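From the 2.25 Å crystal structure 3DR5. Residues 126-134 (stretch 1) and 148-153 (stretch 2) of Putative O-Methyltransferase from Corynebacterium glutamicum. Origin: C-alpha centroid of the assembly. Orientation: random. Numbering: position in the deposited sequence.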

# COMPACT_ATOMS: atom_id res chain seq x y z
N ALA A 126 18.84 -3.12 16.55
CA ALA A 126 17.91 -3.30 17.65
C ALA A 126 16.56 -3.87 17.26
O ALA A 126 15.92 -3.40 16.33
N ASN A 127 16.13 -4.90 17.99
CA ASN A 127 14.84 -5.54 17.75
C ASN A 127 13.67 -4.59 18.04
O ASN A 127 13.78 -3.70 18.89
N ASP A 128 12.57 -4.76 17.31
CA ASP A 128 11.36 -3.97 17.55
C ASP A 128 11.59 -2.46 17.47
O ASP A 128 11.02 -1.70 18.26
N SER A 129 12.40 -2.03 16.52
CA SER A 129 12.70 -0.61 16.40
C SER A 129 12.40 0.02 15.05
O SER A 129 12.51 1.23 14.89
N TYR A 130 11.99 -0.79 14.08
CA TYR A 130 11.74 -0.28 12.75
C TYR A 130 10.31 -0.41 12.28
O TYR A 130 9.66 -1.43 12.51
N GLN A 131 9.83 0.63 11.62
CA GLN A 131 8.46 0.69 11.10
C GLN A 131 8.34 0.24 9.65
O GLN A 131 7.24 -0.04 9.16
N LEU A 132 9.47 0.18 8.94
CA LEU A 132 9.44 -0.19 7.53
C LEU A 132 10.77 -0.73 7.05
O LEU A 132 11.83 -0.15 7.31
N VAL A 133 10.73 -1.86 6.36
CA VAL A 133 11.93 -2.46 5.82
C VAL A 133 11.67 -2.86 4.36
O VAL A 133 10.73 -3.60 4.06
N PHE A 134 12.49 -2.33 3.47
CA PHE A 134 12.40 -2.65 2.05
C PHE A 134 13.60 -3.52 1.71
O PHE A 134 14.75 -3.20 2.04
N ALA A 148 15.43 -12.43 9.43
CA ALA A 148 16.30 -11.37 9.94
C ALA A 148 15.52 -10.09 10.21
O ALA A 148 15.72 -9.43 11.23
N ALA A 149 14.64 -9.73 9.29
CA ALA A 149 13.87 -8.51 9.43
C ALA A 149 12.73 -8.54 10.44
O ALA A 149 12.49 -7.56 11.15
N TRP A 150 12.03 -9.67 10.52
CA TRP A 150 10.88 -9.76 11.41
C TRP A 150 11.09 -9.25 12.83
O TRP A 150 10.31 -8.41 13.31
N PRO A 151 12.15 -9.71 13.50
CA PRO A 151 12.40 -9.25 14.87
C PRO A 151 12.59 -7.74 14.97
O PRO A 151 12.25 -7.13 15.98
N LEU A 152 13.15 -7.13 13.93
CA LEU A 152 13.43 -5.69 13.92
C LEU A 152 12.17 -4.85 13.72
O LEU A 152 12.10 -3.70 14.15
N LEU A 153 11.17 -5.44 13.08
CA LEU A 153 9.92 -4.75 12.79
C LEU A 153 9.02 -4.53 13.98
O LEU A 153 8.88 -5.41 14.82

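Packing of the loop and strand 126-134 against 148-153, a helical segment (148-152) running into Leu153, which bridges to Tyr130, in a putative O-methyltransferase; the two stretches bury 455 Å² between them. Ala126 directs its CB away from the second stretch and takes part through its backbone, its O lying 3.5 Å from Leu152 CD2. Asn127 (chi1 m) sets out sideways, but its end swings nearer: OD1 comes to 3.2 Å from Pro151 CB and 3.9 Å from Leu152 CD2, contacts made without a hydrogen bond from the Asn127 side chain to the second stretch. At Asp128 the backbone takes positive phi and psi (56/40), and its amide reaches the other chain segment, Asp128 N donating to Pro151 O at 2.7 Å. The CA-to-CB bond of Asp128 (chi1 t) points away, yet a water links OD1 back, donating both to Asp128 OD1 at 2.7 Å and to Leu153 O at 2.9 Å; the two acceptors, 3.7 Å apart, are thus joined through a shared donor. Ser129 (chi1 m) points sideways and contributes mainly its amide, with Ser129 N donating to Leu152 O at 2.9 Å. Tyr130 N donates to the same oxygen, Leu152 O, also at 2.9 Å and at a straighter angle (159° against 134°), so the Leu152 carbonyl accepts from two successive amides. A parallel bridge pairs Tyr130 with Leu153, their side chains diverging, and Leu153 CA makes a CA-H...O contact with Tyr130 O at 3.3 Å. The buried Tyr130 ring (chi1 m, chi2 -85°) packs its CD2 3.9 Å from Leu152 CB, with Leu152 O at the ring edge near its plane; its hydroxyl is hydrogen-bonded elsewhere in the structure. Leu152 (m, t) has the largest area covered by the first stretch, its side chain meeting both the Ala126 carbonyl and the tyrosine ring. The chain turns a corner at Gln131, whose CA-to-CB bond (chi1 p) points away, as does that of Leu132 (t, p). Their backbone nevertheless forms a surface for Leu153 (m, t): its CD2 lies 4.1 Å from both Gln131 C and Leu132 N; its CA-to-CB bond points away overall, though CB touches the first stretch, and the end of the side chain comes nearer. Val133 (chi1 t) points in and spreads its methyls over two partners, CG1 4.3 Å from Ala149 CB and CG2 4.1 Å from Leu153 CD2, a small buried apolar cluster. Phe134 (chi1 t), beyond it, is out of reach, as is Ala148, while the CA-to-CB bond of Trp150 (chi1 t) points away and the residue makes no contact.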

# COMPACT_ATOMS: atom_id res chain seq x y z
CB ALA A 126 17.73 -1.96 18.39
CB ASN A 127 14.67 -6.76 18.64
CG ASN A 127 15.42 -7.98 18.15
OD1 ASN A 127 15.68 -8.12 16.96
ND2 ASN A 127 15.77 -8.87 19.08
CB ASP A 128 10.82 -4.34 18.94
CG ASP A 128 9.39 -3.87 19.18
OD1 ASP A 128 8.56 -4.02 18.26
OD2 ASP A 128 9.09 -3.36 20.29
CB SER A 129 14.18 -0.37 16.71
OG SER A 129 14.42 -0.20 18.09
CB TYR A 130 12.71 -0.96 11.78
CG TYR A 130 14.17 -0.67 12.10
CD1 TYR A 130 14.79 0.49 11.63
CD2 TYR A 130 14.89 -1.50 12.96
CE1 TYR A 130 16.09 0.81 11.99
CE2 TYR A 130 16.20 -1.19 13.34
CZ TYR A 130 16.79 -0.02 12.85
OH TYR A 130 18.08 0.30 13.21
CB GLN A 131 7.93 2.12 11.22
CG GLN A 131 8.56 3.06 10.18
CD GLN A 131 8.38 4.53 10.49
OE1 GLN A 131 7.49 5.19 9.94
NE2 GLN A 131 9.20 5.06 11.38
CB LEU A 132 9.04 1.03 6.68
CG LEU A 132 9.09 0.94 5.14
CD1 LEU A 132 7.99 0.00 4.65
CD2 LEU A 132 8.92 2.32 4.52
CB VAL A 133 12.36 -3.70 6.64
CG1 VAL A 133 13.62 -4.33 6.03
CG2 VAL A 133 12.63 -3.29 8.09
CB PHE A 134 12.45 -1.39 1.18
CG PHE A 134 12.57 -1.68 -0.29
CD1 PHE A 134 11.44 -1.94 -1.05
CD2 PHE A 134 13.82 -1.74 -0.90
CE1 PHE A 134 11.56 -2.27 -2.41
CE2 PHE A 134 13.96 -2.07 -2.25
CZ PHE A 134 12.82 -2.33 -3.01
CB ALA A 148 17.43 -11.09 8.95
CB ALA A 149 13.34 -8.08 8.05
CB TRP A 150 10.33 -11.19 11.46
CG TRP A 150 8.87 -11.24 11.85
CD1 TRP A 150 8.33 -11.82 12.96
CD2 TRP A 150 7.77 -10.66 11.12
NE1 TRP A 150 6.97 -11.63 12.98
CE2 TRP A 150 6.60 -10.93 11.86
CE3 TRP A 150 7.67 -9.95 9.92
CZ2 TRP A 150 5.33 -10.50 11.44
CZ3 TRP A 150 6.40 -9.53 9.50
CH2 TRP A 150 5.25 -9.81 10.26
CB PRO A 151 13.67 -10.00 15.28
CG PRO A 151 13.70 -11.20 14.39
CD PRO A 151 13.16 -10.70 13.08
CB LEU A 152 14.44 -5.36 12.83
CG LEU A 152 15.74 -6.18 12.77
CD1 LEU A 152 16.50 -5.90 11.47
CD2 LEU A 152 16.60 -5.86 13.98
CB LEU A 153 9.11 -5.52 11.76
CG LEU A 153 9.32 -5.27 10.27
CD1 LEU A 153 8.38 -6.18 9.47
CD2 LEU A 153 9.06 -3.79 9.94
O HOH W 1 8.30 -6.57 17.37